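Serine racemase (Enterococcus faecalis, PDB 4ECL) is the cytoplasmic domain of VanTG, a member of the alanine racemase family with a TIM-barrel domain and a second, beta-rich domain. Local coordinates at residues A[35-40]-A[61-66]; A[81-86]-A[98-103]; A[198-203]-A[217-222]; A[49-54]-A[75-80]. All blocks are in the same frame, centred on the assembly; numbering follows the deposited sequence.

Contact 1 of 4, residues A[35-40]-A[61-66]; sequences AVVKAE and FAVATI
Ala35 and Phe61, then Val36 and Ala62, pair as parallel strand neighbours with CA atoms 4.8 and 4.7 Å apart, the two chain directions diverging by 24°. Ala62 is gripped from both ends: its N donates to Ala35 O at 3.0 Å, and its O takes the N-H of Val37 at 2.9 Å. Phe61 CA also approaches Ala35 O in a CA-H...O contact. On the sheet face that carries Ala35 and Phe61, the Ala35 methyl sits 3.8 Å from CD1 of the Phe61 ring, meeting it obliquely, while Val37 CG1 reaches the same ring atom at 4.1 Å. These strands, 32-36 and 60-63, are neighbours in the parallel sheet of the TIM-barrel domain of the alanine racemase fold, and helix 46-55 covers the Phe61 side through Thr50 and Leu53. Past the last bridge, Val37 CG2 meets Val63 CG1 at 4.0 Å, and both valines also touch Leu72 of helix 66-74. Lys38 lays its CB 3.5 Å from Ala64 N and against the Ala64 methyl. Its CG stands between the backbone N and carbonyl carbon (chi1 55°), and the extended chain beyond it leads away from 61-66 to a salt bridge between NZ and Asp315 of the second subunit.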
loop_
_atom_site.group_PDB
_atom_site.type_symbol
_atom_site.label_atom_id
_atom_site.label_comp_id
_atom_site.label_asym_id
_atom_site.label_seq_id
_atom_site.Cartn_x
_atom_site.Cartn_y
_atom_site.Cartn_z
ATOM N N ALA A 35 17.523 15.318 -0.122
ATOM C CA ALA A 35 16.936 14.117 0.418
ATOM C C ALA A 35 15.578 13.907 -0.242
ATOM O O ALA A 35 14.696 14.766 -0.170
ATOM C CB ALA A 35 16.805 14.235 1.925
ATOM N N VAL A 36 15.424 12.767 -0.901
ATOM C CA VAL A 36 14.177 12.449 -1.568
ATOM C C VAL A 36 13.227 11.801 -0.555
ATOM O O VAL A 36 13.452 10.658 -0.128
ATOM C CB VAL A 36 14.437 11.485 -2.725
ATOM C CG1 VAL A 36 13.124 11.116 -3.416
ATOM C CG2 VAL A 36 15.419 12.117 -3.712
ATOM N N VAL A 37 12.181 12.525 -0.152
ATOM C CA VAL A 37 11.311 12.044 0.928
ATOM C C VAL A 37 9.868 11.773 0.477
ATOM O O VAL A 37 8.948 11.732 1.291
ATOM C CB VAL A 37 11.329 13.010 2.142
ATOM C CG1 VAL A 37 12.706 12.988 2.816
ATOM C CG2 VAL A 37 10.970 14.437 1.727
ATOM N N LYS A 38 9.687 11.593 -0.828
ATOM C CA LYS A 38 8.378 11.290 -1.402
ATOM C C LYS A 38 7.877 9.920 -0.935
ATOM O O LYS A 38 8.665 9.100 -0.461
ATOM C CB LYS A 38 8.458 11.312 -2.924
ATOM C CG LYS A 38 9.506 10.396 -3.483
ATOM C CD LYS A 38 9.622 10.506 -4.992
ATOM C CE LYS A 38 10.522 9.410 -5.533
ATOM N NZ LYS A 38 10.575 9.378 -7.018
ATOM N N ALA A 39 6.575 9.680 -1.094
ATOM C CA ALA A 39 5.906 8.454 -0.633
ATOM C C ALA A 39 6.194 8.104 0.810
ATOM O O ALA A 39 6.698 7.017 1.088
ATOM C CB ALA A 39 6.265 7.286 -1.501
ATOM N N GLU A 40 5.860 9.014 1.721
ATOM C CA GLU A 40 6.117 8.818 3.135
ATOM C C GLU A 40 7.576 8.477 3.400
ATOM O O GLU A 40 7.867 7.579 4.202
ATOM C CB GLU A 40 5.214 7.724 3.700
ATOM C CG GLU A 40 3.788 8.185 3.885
ATOM C CD GLU A 40 3.686 9.287 4.916
ATOM O OE1 GLU A 40 4.519 9.308 5.855
ATOM O OE2 GLU A 40 2.782 10.139 4.778
ATOM N N PHE A 61 15.112 19.227 0.143
ATOM C CA PHE A 61 14.222 18.059 0.050
ATOM C C PHE A 61 13.481 17.997 -1.292
ATOM O O PHE A 61 13.162 19.031 -1.885
ATOM C CB PHE A 61 13.207 18.050 1.213
ATOM C CG PHE A 61 13.858 18.021 2.563
ATOM C CD1 PHE A 61 14.241 16.822 3.130
ATOM C CD2 PHE A 61 14.150 19.199 3.228
ATOM C CE1 PHE A 61 14.885 16.797 4.353
ATOM C CE2 PHE A 61 14.793 19.187 4.449
ATOM C CZ PHE A 61 15.159 17.982 5.015
ATOM N N ALA A 62 13.224 16.776 -1.757
ATOM C CA ALA A 62 12.436 16.533 -2.962
ATOM C C ALA A 62 11.194 15.710 -2.603
ATOM O O ALA A 62 11.288 14.734 -1.856
ATOM C CB ALA A 62 13.267 15.785 -3.977
ATOM N N VAL A 63 10.035 16.101 -3.133
ATOM C CA VAL A 63 8.805 15.338 -2.945
ATOM C C VAL A 63 8.179 15.099 -4.302
ATOM O O VAL A 63 8.574 15.727 -5.284
ATOM C CB VAL A 63 7.792 16.102 -2.093
ATOM C CG1 VAL A 63 8.206 16.076 -0.633
ATOM C CG2 VAL A 63 7.669 17.528 -2.592
ATOM N N ALA A 64 7.206 14.200 -4.373
ATOM C CA ALA A 64 6.568 13.914 -5.660
ATOM C C ALA A 64 5.471 14.908 -6.012
ATOM O O ALA A 64 5.217 15.170 -7.190
ATOM C CB ALA A 64 6.003 12.492 -5.682
ATOM N N THR A 65 4.787 15.430 -4.996
ATOM C CA THR A 65 3.584 16.218 -5.230
ATOM C C THR A 65 3.532 17.434 -4.329
ATOM O O THR A 65 4.177 17.461 -3.291
ATOM C CB THR A 65 2.304 15.401 -4.953
ATOM O OG1 THR A 65 2.143 15.243 -3.539
ATOM C CG2 THR A 65 2.363 14.024 -5.628
ATOM N N ILE A 66 2.751 18.436 -4.730
ATOM C CA ILE A 66 2.565 19.638 -3.925
ATOM C C ILE A 66 1.960 19.324 -2.548
ATOM O O ILE A 66 2.270 19.994 -1.561
ATOM C CB ILE A 66 1.683 20.682 -4.648
ATOM C CG1 ILE A 66 1.645 21.988 -3.850
ATOM C CG2 ILE A 66 0.262 20.136 -4.879
ATOM C CD1 ILE A 66 0.987 23.135 -4.586
#

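Contact 2 of 4, residues A[81-86]-A[98-103]; sequences ILILGY and YELTQT
Ile81 and Leu100 lie side by side and point the same way, Ile81 CD1 coming within 3.8 Å of Leu100 CD2. Ile83 instead crosses Leu100 obliquely, its CD1 resting 3.8 Å from Leu100 CB and also touching Gln102 OE1; Leu95 of helix 92-97 covers this side. On the other face, Leu82 CD1 touches Thr101 CG2 and reaches Thr103 OG1 at 3.7 Å. Thr103 places OG1 beside its own backbone N (chi1 -69°), and both donate to Ile83 O, the hydroxyl at 2.7 Å and tilted from the carbonyl plane. Gln102 bends at chi2 (62°), and its NE2 donates to Gly85 O at 2.8 Å and to Thr103 O, both acceptors lying near the amide plane; OE1 accepts from Thr87, which fixes the flip of the amide. Thr101 N donates to Ile81 O, and Thr101 O accepts from Ile83 N at 2.9 Å. A water accepts from Ile81 N and Thr101 OG1 and donates to Glu99 O, bridging the strands where a Schellman motif has ended helix 92-97. Strand 80-83, that helix and strand 101-104 make up a beta-alpha-beta unit, the repeating element of a TIM barrel.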
loop_
_atom_site.group_PDB
_atom_site.type_symbol
_atom_site.label_atom_id
_atom_site.label_comp_id
_atom_site.label_asym_id
_atom_site.label_seq_id
_atom_site.Cartn_x
_atom_site.Cartn_y
_atom_site.Cartn_z
ATOM N N ILE A 81 12.262 22.931 -0.814
ATOM C CA ILE A 81 11.588 21.704 -1.203
ATOM C C ILE A 81 11.314 21.752 -2.709
ATOM O O ILE A 81 10.807 22.745 -3.217
ATOM C CB ILE A 81 10.241 21.560 -0.456
ATOM C CG1 ILE A 81 10.456 21.618 1.056
ATOM C CG2 ILE A 81 9.517 20.273 -0.874
ATOM C CD1 ILE A 81 9.180 21.868 1.843
ATOM N N LEU A 82 11.661 20.679 -3.411
ATOM C CA LEU A 82 11.408 20.564 -4.839
ATOM C C LEU A 82 10.310 19.537 -5.096
ATOM O O LEU A 82 10.423 18.386 -4.672
ATOM C CB LEU A 82 12.678 20.113 -5.559
ATOM C CG LEU A 82 12.554 19.816 -7.055
ATOM C CD1 LEU A 82 12.088 21.073 -7.787
ATOM C CD2 LEU A 82 13.888 19.313 -7.622
ATOM N N ILE A 83 9.252 19.954 -5.785
ATOM C CA ILE A 83 8.218 19.040 -6.255
ATOM C C ILE A 83 8.637 18.493 -7.602
ATOM O O ILE A 83 8.719 19.246 -8.581
ATOM C CB ILE A 83 6.890 19.764 -6.413
ATOM C CG1 ILE A 83 6.506 20.409 -5.087
ATOM C CG2 ILE A 83 5.797 18.798 -6.903
ATOM C CD1 ILE A 83 5.541 21.526 -5.243
ATOM N N LEU A 84 8.899 17.192 -7.646
ATOM C CA LEU A 84 9.477 16.540 -8.818
ATOM C C LEU A 84 8.509 16.316 -9.972
ATOM O O LEU A 84 8.935 16.136 -11.117
ATOM C CB LEU A 84 10.058 15.191 -8.423
ATOM C CG LEU A 84 11.192 15.231 -7.419
ATOM C CD1 LEU A 84 11.505 13.826 -6.933
ATOM C CD2 LEU A 84 12.407 15.869 -8.109
ATOM N N GLY A 85 7.215 16.297 -9.671
ATOM C CA GLY A 85 6.214 15.995 -10.680
ATOM C C GLY A 85 5.273 17.147 -10.994
ATOM O O GLY A 85 5.468 18.272 -10.530
ATOM N N TYR A 86 4.244 16.862 -11.785
ATOM C CA TYR A 86 3.291 17.881 -12.200
ATOM C C TYR A 86 2.600 18.521 -11.006
ATOM O O TYR A 86 2.275 17.840 -10.046
ATOM C CB TYR A 86 2.249 17.246 -13.126
ATOM C CG TYR A 86 1.005 18.072 -13.376
ATOM C CD1 TYR A 86 -0.112 17.948 -12.558
ATOM C CD2 TYR A 86 0.932 18.949 -14.455
ATOM C CE1 TYR A 86 -1.259 18.687 -12.794
ATOM C CE2 TYR A 86 -0.215 19.695 -14.700
ATOM C CZ TYR A 86 -1.307 19.556 -13.865
ATOM O OH TYR A 86 -2.453 20.290 -14.097
ATOM N N TYR A 98 3.480 28.627 0.099
ATOM C CA TYR A 98 4.281 27.645 0.813
ATOM C C TYR A 98 5.722 27.581 0.322
ATOM O O TYR A 98 6.481 26.693 0.736
ATOM C CB TYR A 98 3.626 26.266 0.761
ATOM C CG TYR A 98 2.340 26.207 1.553
ATOM C CD1 TYR A 98 2.342 26.414 2.929
ATOM C CD2 TYR A 98 1.127 25.953 0.931
ATOM C CE1 TYR A 98 1.167 26.366 3.665
ATOM C CE2 TYR A 98 -0.054 25.903 1.657
ATOM C CZ TYR A 98 -0.028 26.110 3.020
ATOM O OH TYR A 98 -1.200 26.062 3.743
ATOM N N GLU A 99 6.089 28.527 -0.541
ATOM C CA GLU A 99 7.461 28.662 -1.031
ATOM C C GLU A 99 8.019 27.344 -1.537
ATOM O O GLU A 99 9.157 26.988 -1.257
ATOM C CB GLU A 99 8.377 29.217 0.054
ATOM C CG GLU A 99 8.150 30.675 0.404
ATOM C CD GLU A 99 9.163 31.175 1.430
ATOM O OE1 GLU A 99 8.754 31.853 2.401
ATOM O OE2 GLU A 99 10.371 30.882 1.271
ATOM N N LEU A 100 7.204 26.612 -2.274
ATOM C CA LEU A 100 7.643 25.359 -2.857
ATOM C C LEU A 100 8.282 25.610 -4.219
ATOM O O LEU A 100 7.844 26.483 -4.953
ATOM C CB LEU A 100 6.449 24.421 -2.978
ATOM C CG LEU A 100 5.796 24.234 -1.602
ATOM C CD1 LEU A 100 4.496 23.453 -1.692
ATOM C CD2 LEU A 100 6.776 23.556 -0.636
ATOM N N THR A 101 9.330 24.859 -4.538
ATOM C CA THR A 101 9.982 24.963 -5.837
ATOM C C THR A 101 9.341 23.933 -6.756
ATOM O O THR A 101 9.223 22.760 -6.374
ATOM C CB THR A 101 11.501 24.692 -5.727
ATOM O OG1 THR A 101 12.078 25.584 -4.765
ATOM C CG2 THR A 101 12.178 24.907 -7.066
ATOM N N GLN A 102 8.912 24.370 -7.948
ATOM C CA GLN A 102 8.178 23.509 -8.876
ATOM C C GLN A 102 9.022 23.035 -10.052
ATOM O O GLN A 102 9.780 23.816 -10.636
ATOM C CB GLN A 102 6.936 24.236 -9.395
ATOM C CG GLN A 102 6.160 23.465 -10.447
ATOM C CD GLN A 102 5.631 22.154 -9.923
ATOM O OE1 GLN A 102 5.108 22.093 -8.810
ATOM N NE2 GLN A 102 5.772 21.090 -10.712
ATOM N N THR A 103 8.900 21.756 -10.407
ATOM C CA THR A 103 9.554 21.256 -11.618
ATOM C C THR A 103 8.797 21.701 -12.876
ATOM O O THR A 103 7.588 21.495 -12.986
ATOM C CB THR A 103 9.628 19.727 -11.638
ATOM O OG1 THR A 103 10.542 19.272 -10.633
ATOM C CG2 THR A 103 10.084 19.225 -13.007
HETATM O O HOH W 1 11.285 25.597 -1.965
#

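Contact 3 of 4, residues A[198-203]-A[217-222]; sequences KVHIQS and YIRVGV. With SO4 (sulfate ion), chain G.
The Arg219 side chain reaches across to 198-203, meeting Gln202 O, the His200 ring and Ser203 OG in turn. CB lies 3.7 Å from Gln202 O, the carbonyl that also accepts from Arg219 N at 3.0 Å. CG and CD then pass His200 ND1, with CD at 3.6 Å and also near CE1. The chain bends at chi3 (-55°), which places NE near Ser203 OG. Gln202 O stands over the centre of one guanidinium face, close to CZ. NH1 donates to His200 ND1 at 2.8 Å, the acceptor lying in the guanidinium plane while the donor is tilted from the ring plane; this leaves ND1 as an acceptor, and NE2 hydrogen-bonds His123. NH2 makes a weak bond to Ile201 O and a hydrogen bond to Thr159 O. The two strands, 198-200 and 217-220, run in the same direction at 39° in the TIM-barrel domain, and the Arg219 side chain bridges from strand 217-220 to the residues that follow strand 198-200 as well as to His200. Nearer the start, Tyr217 turns the edge of its ring toward the face of His200 in an offset edge-to-face pair (planes at 88°), its CD2 3.6 Å from His200 CD2. Lys198 CD meets the same tyrosine obliquely, 3.3 Å from OH, whose hydrogen-bond partner is Glu80. Gln202 OE1 touches Ile218 CG1 and accepts from a water that also donates to Tyr217 O. Past the strand, the backbone N atoms of Gly221 and Val222 donate to a sulfate ion, which Ser204 and Tyr42 also bind.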
loop_
_atom_site.group_PDB
_atom_site.type_symbol
_atom_site.label_atom_id
_atom_site.label_comp_id
_atom_site.label_asym_id
_atom_site.label_seq_id
_atom_site.Cartn_x
_atom_site.Cartn_y
_atom_site.Cartn_z
ATOM N N LYS A 198 21.691 26.135 -10.649
ATOM C CA LYS A 198 22.134 24.892 -10.026
ATOM C C LYS A 198 21.795 23.675 -10.880
ATOM O O LYS A 198 20.731 23.603 -11.501
ATOM C CB LYS A 198 21.539 24.747 -8.622
ATOM C CG LYS A 198 21.878 25.917 -7.709
ATOM C CD LYS A 198 21.491 25.637 -6.264
ATOM C CE LYS A 198 22.076 26.688 -5.332
ATOM N NZ LYS A 198 21.998 26.236 -3.911
ATOM N N VAL A 199 22.715 22.719 -10.913
ATOM C CA VAL A 199 22.560 21.531 -11.743
ATOM C C VAL A 199 22.435 20.263 -10.899
ATOM O O VAL A 199 23.158 20.093 -9.910
ATOM C CB VAL A 199 23.770 21.376 -12.682
ATOM C CG1 VAL A 199 23.733 20.044 -13.407
ATOM C CG2 VAL A 199 23.831 22.544 -13.686
ATOM N N HIS A 200 21.530 19.367 -11.290
ATOM C CA HIS A 200 21.551 18.023 -10.731
ATOM C C HIS A 200 21.141 16.955 -11.740
ATOM O O HIS A 200 20.244 17.152 -12.536
ATOM C CB HIS A 200 20.783 17.929 -9.400
ATOM C CG HIS A 200 19.405 18.528 -9.424
ATOM N ND1 HIS A 200 18.259 17.763 -9.393
ATOM C CD2 HIS A 200 18.994 19.820 -9.416
ATOM C CE1 HIS A 200 17.199 18.555 -9.391
ATOM N NE2 HIS A 200 17.618 19.808 -9.412
ATOM N N ILE A 201 21.832 15.826 -11.695
ATOM C CA ILE A 201 21.722 14.775 -12.697
ATOM C C ILE A 201 21.583 13.436 -11.974
ATOM O O ILE A 201 20.947 12.503 -12.469
ATOM C CB ILE A 201 23.021 14.756 -13.558
ATOM C CG1 ILE A 201 23.098 16.010 -14.425
ATOM C CG2 ILE A 201 23.119 13.524 -14.452
ATOM C CD1 ILE A 201 24.521 16.306 -14.894
ATOM N N GLN A 202 22.179 13.352 -10.785
ATOM C CA GLN A 202 22.312 12.069 -10.090
ATOM C C GLN A 202 21.247 11.761 -9.048
ATOM O O GLN A 202 20.858 12.607 -8.228
ATOM C CB GLN A 202 23.681 11.964 -9.408
ATOM C CG GLN A 202 24.863 12.112 -10.339
ATOM C CD GLN A 202 26.008 12.795 -9.660
ATOM O OE1 GLN A 202 25.944 13.996 -9.380
ATOM N NE2 GLN A 202 27.053 12.031 -9.341
ATOM N N SER A 203 20.799 10.515 -9.080
ATOM C CA SER A 203 20.105 9.936 -7.950
ATOM C C SER A 203 21.114 9.040 -7.234
ATOM O O SER A 203 22.318 9.202 -7.453
ATOM C CB SER A 203 18.875 9.166 -8.424
ATOM O OG SER A 203 17.925 10.067 -8.956
ATOM N N TYR A 217 23.507 19.450 -6.687
ATOM C CA TYR A 217 22.752 18.554 -5.827
ATOM C C TYR A 217 22.920 17.118 -6.271
ATOM O O TYR A 217 23.113 16.830 -7.462
ATOM C CB TYR A 217 21.248 18.823 -5.891
ATOM C CG TYR A 217 20.778 20.183 -5.461
ATOM C CD1 TYR A 217 20.613 20.498 -4.119
ATOM C CD2 TYR A 217 20.436 21.135 -6.404
ATOM C CE1 TYR A 217 20.149 21.742 -3.735
ATOM C CE2 TYR A 217 19.966 22.367 -6.032
ATOM C CZ TYR A 217 19.829 22.673 -4.703
ATOM O OH TYR A 217 19.355 23.917 -4.360
ATOM N N ILE A 218 22.792 16.221 -5.301
ATOM C CA ILE A 218 22.516 14.830 -5.588
ATOM C C ILE A 218 21.234 14.459 -4.847
ATOM O O ILE A 218 21.119 14.684 -3.634
ATOM C CB ILE A 218 23.691 13.926 -5.177
ATOM C CG1 ILE A 218 24.924 14.308 -6.007
ATOM C CG2 ILE A 218 23.336 12.466 -5.380
ATOM C CD1 ILE A 218 26.162 13.511 -5.697
ATOM N N ARG A 219 20.273 13.929 -5.595
ATOM C CA ARG A 219 18.964 13.532 -5.071
ATOM C C ARG A 219 19.071 12.111 -4.545
ATOM O O ARG A 219 19.024 11.151 -5.311
ATOM C CB ARG A 219 17.900 13.559 -6.183
ATOM C CG ARG A 219 17.718 14.900 -6.895
ATOM C CD ARG A 219 16.749 14.807 -8.080
ATOM N NE ARG A 219 17.142 13.775 -9.046
ATOM C CZ ARG A 219 17.856 13.995 -10.152
ATOM N NH1 ARG A 219 18.271 15.217 -10.450
ATOM N NH2 ARG A 219 18.160 12.991 -10.969
ATOM N N VAL A 220 19.201 11.955 -3.238
ATOM C CA VAL A 220 19.397 10.613 -2.706
ATOM C C VAL A 220 18.109 9.991 -2.167
ATOM O O VAL A 220 17.419 10.563 -1.319
ATOM C CB VAL A 220 20.558 10.566 -1.677
ATOM C CG1 VAL A 220 21.860 10.962 -2.354
ATOM C CG2 VAL A 220 20.286 11.511 -0.538
ATOM N N GLY A 221 17.782 8.818 -2.699
ATOM C CA GLY A 221 16.610 8.077 -2.272
ATOM C C GLY A 221 17.019 6.843 -1.492
ATOM O O GLY A 221 17.313 6.934 -0.301
ATOM N N VAL A 222 17.055 5.692 -2.158
ATOM C CA VAL A 222 17.318 4.428 -1.469
ATOM C C VAL A 222 18.609 4.421 -0.647
ATOM O O VAL A 222 18.636 3.846 0.439
ATOM C CB VAL A 222 17.316 3.210 -2.429
ATOM C CG1 VAL A 222 15.928 2.976 -2.987
ATOM C CG2 VAL A 222 18.350 3.397 -3.563
HETATM S S SO4 G . 16.797 6.727 -5.861
HETATM O O1 SO4 G . 15.956 7.707 -6.557
HETATM O O2 SO4 G . 17.895 7.426 -5.193
HETATM O O3 SO4 G . 15.966 6.037 -4.879
HETATM O O4 SO4 G . 17.310 5.754 -6.820
HETATM O O HOH W 2 23.649 15.283 -9.551
#

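Contact 4 of 4, residues A[49-54]-A[75-80]; sequences VTTYLE and YGISSE
Glu54, on the last turns of helix 46-55, ties that helix to the connection between helix 66-74 and strand 80-83 by accepting from the backbone N of Ser78 and Ser79 and from the Ser79 hydroxyl. OE1 takes all three donors: Ser79 OG at 2.7 Å on its anti side, Ser79 N at 2.9 Å nearly along the C-O axis, and Ser78 N at 3.0 Å through the syn lone pair. Such a cluster of donors would favour the charged carboxylate. CG is anti to the backbone N (chi1 -174°), and the chain beyond it is extended toward Ser78 and Ser79. OE2 has a weak bond from Ser78 N. Beside this polar grip, Ile77 crosses Thr50 at about a right angle, its CD1 3.5 Å from Thr50 CG2 and 3.6 Å from Thr50 O; Ile77 CG2 comes 3.6 Å from Glu54 OE1. Thr51 CG2 touches Tyr75 O at 3.9 Å. Gly76, with positive phi, ends helix 66-74 in a Schellman motif, ahead of Ile77. Arg73 of helix 66-74 donates to Ile77 O and Ser79 O, while Thr50, Ile77 and Ser79 all pack on Phe61 of strand 60-63, the strand that lies between these two helices in the chain.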
loop_
_atom_site.group_PDB
_atom_site.type_symbol
_atom_site.label_atom_id
_atom_site.label_comp_id
_atom_site.label_asym_id
_atom_site.label_seq_id
_atom_site.Cartn_x
_atom_site.Cartn_y
_atom_site.Cartn_z
ATOM N N VAL A 49 11.112 11.211 9.447
ATOM C CA VAL A 49 12.380 11.293 8.747
ATOM C C VAL A 49 12.807 12.723 8.432
ATOM O O VAL A 49 13.934 13.124 8.733
ATOM C CB VAL A 49 12.364 10.446 7.474
ATOM C CG1 VAL A 49 13.542 10.810 6.566
ATOM C CG2 VAL A 49 12.391 8.986 7.840
ATOM N N THR A 50 11.903 13.496 7.844
ATOM C CA THR A 50 12.244 14.832 7.369
ATOM C C THR A 50 12.576 15.812 8.495
ATOM O O THR A 50 13.525 16.594 8.378
ATOM C CB THR A 50 11.151 15.416 6.439
ATOM O OG1 THR A 50 10.759 14.432 5.471
ATOM C CG2 THR A 50 11.679 16.623 5.701
ATOM N N THR A 51 11.822 15.779 9.589
ATOM C CA THR A 51 12.155 16.651 10.716
ATOM C C THR A 51 13.558 16.329 11.258
ATOM O O THR A 51 14.340 17.233 11.580
ATOM C CB THR A 51 11.114 16.566 11.846
ATOM O OG1 THR A 51 10.994 15.210 12.271
ATOM C CG2 THR A 51 9.754 17.055 11.359
ATOM N N TYR A 52 13.886 15.039 11.332
ATOM C CA TYR A 52 15.205 14.636 11.807
ATOM C C TYR A 52 16.307 15.044 10.813
ATOM O O TYR A 52 17.374 15.520 11.215
ATOM C CB TYR A 52 15.263 13.127 12.099
ATOM C CG TYR A 52 16.550 12.698 12.777
ATOM C CD1 TYR A 52 16.746 12.925 14.133
ATOM C CD2 TYR A 52 17.578 12.083 12.059
ATOM C CE1 TYR A 52 17.916 12.546 14.758
ATOM C CE2 TYR A 52 18.758 11.700 12.683
ATOM C CZ TYR A 52 18.917 11.936 14.032
ATOM O OH TYR A 52 20.076 11.563 14.672
ATOM N N LEU A 53 16.043 14.861 9.522
ATOM C CA LEU A 53 17.001 15.259 8.494
ATOM C C LEU A 53 17.329 16.740 8.580
ATOM O O LEU A 53 18.499 17.130 8.510
ATOM C CB LEU A 53 16.479 14.926 7.102
ATOM C CG LEU A 53 16.440 13.433 6.786
ATOM C CD1 LEU A 53 15.907 13.185 5.369
ATOM C CD2 LEU A 53 17.818 12.808 6.997
ATOM N N GLU A 54 16.296 17.566 8.719
ATOM C CA GLU A 54 16.515 18.998 8.893
ATOM C C GLU A 54 17.260 19.277 10.199
ATOM O O GLU A 54 18.088 20.189 10.274
ATOM C CB GLU A 54 15.196 19.768 8.848
ATOM C CG GLU A 54 15.377 21.276 8.879
ATOM C CD GLU A 54 14.135 22.029 8.412
ATOM O OE1 GLU A 54 14.083 22.424 7.228
ATOM O OE2 GLU A 54 13.218 22.236 9.229
ATOM N N TYR A 75 4.822 20.379 8.877
ATOM C CA TYR A 75 5.655 19.685 9.869
ATOM C C TYR A 75 6.725 20.612 10.439
ATOM O O TYR A 75 7.470 20.229 11.331
ATOM C CB TYR A 75 6.330 18.452 9.260
ATOM C CG TYR A 75 5.376 17.361 8.834
ATOM C CD1 TYR A 75 4.094 17.275 9.376
ATOM C CD2 TYR A 75 5.761 16.407 7.900
ATOM C CE1 TYR A 75 3.221 16.269 8.991
ATOM C CE2 TYR A 75 4.895 15.402 7.504
ATOM C CZ TYR A 75 3.629 15.338 8.055
ATOM O OH TYR A 75 2.771 14.336 7.661
ATOM N N GLY A 76 6.810 21.828 9.906
ATOM C CA GLY A 76 7.809 22.784 10.352
ATOM C C GLY A 76 9.078 22.801 9.513
ATOM O O GLY A 76 10.073 23.417 9.902
ATOM N N ILE A 77 9.048 22.134 8.361
ATOM C CA ILE A 77 10.214 22.107 7.487
ATOM C C ILE A 77 10.407 23.486 6.861
ATOM O O ILE A 77 9.487 24.044 6.278
ATOM C CB ILE A 77 10.096 21.030 6.398
ATOM C CG1 ILE A 77 10.032 19.645 7.041
ATOM C CG2 ILE A 77 11.289 21.090 5.470
ATOM C CD1 ILE A 77 11.240 19.344 7.922
ATOM N N SER A 78 11.598 24.042 7.009
ATOM C CA SER A 78 11.848 25.404 6.556
ATOM C C SER A 78 12.798 25.440 5.369
ATOM O O SER A 78 12.927 26.471 4.704
ATOM C CB SER A 78 12.428 26.239 7.694
ATOM O OG SER A 78 13.736 25.792 7.995
ATOM N N SER A 79 13.468 24.322 5.109
ATOM C CA SER A 79 14.405 24.235 3.993
ATOM C C SER A 79 13.707 24.234 2.634
ATOM O O SER A 79 12.476 24.115 2.542
ATOM C CB SER A 79 15.273 22.988 4.122
ATOM O OG SER A 79 15.962 22.995 5.352
ATOM N N GLU A 80 14.496 24.367 1.571
ATOM C CA GLU A 80 13.929 24.323 0.230
ATOM C C GLU A 80 13.356 22.940 -0.060
ATOM O O GLU A 80 13.873 21.913 0.409
ATOM C CB GLU A 80 14.955 24.736 -0.835
ATOM C CG GLU A 80 16.171 23.823 -0.952
ATOM C CD GLU A 80 17.281 24.427 -1.809
ATOM O OE1 GLU A 80 17.149 25.603 -2.210
ATOM O OE2 GLU A 80 18.286 23.729 -2.071
HETATM O O HOH W 3 13.029 24.324 10.443
#

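All four contacts belong to the TIM-barrel domain. Contacts 1 and 2 lie 9 Å apart, centre to centre, and are joined where strands 60-63 and 80-83 pair, Phe61 O with Leu82 N and Val63 N with Leu82 O. Contact 3, 13 Å from contact 1, continues the sheet on its other side, with Val36 N bonded to Val220 O; this pairing of strands 32-36 and 217-220 brings the early and late parts of the barrel chain together. Contact 4 alternates with contact 1 along the chain and lies among the helices and the loop leading into strand 80-83. Contact 2 follows contact 4 directly in sequence, and contact 3 comes last.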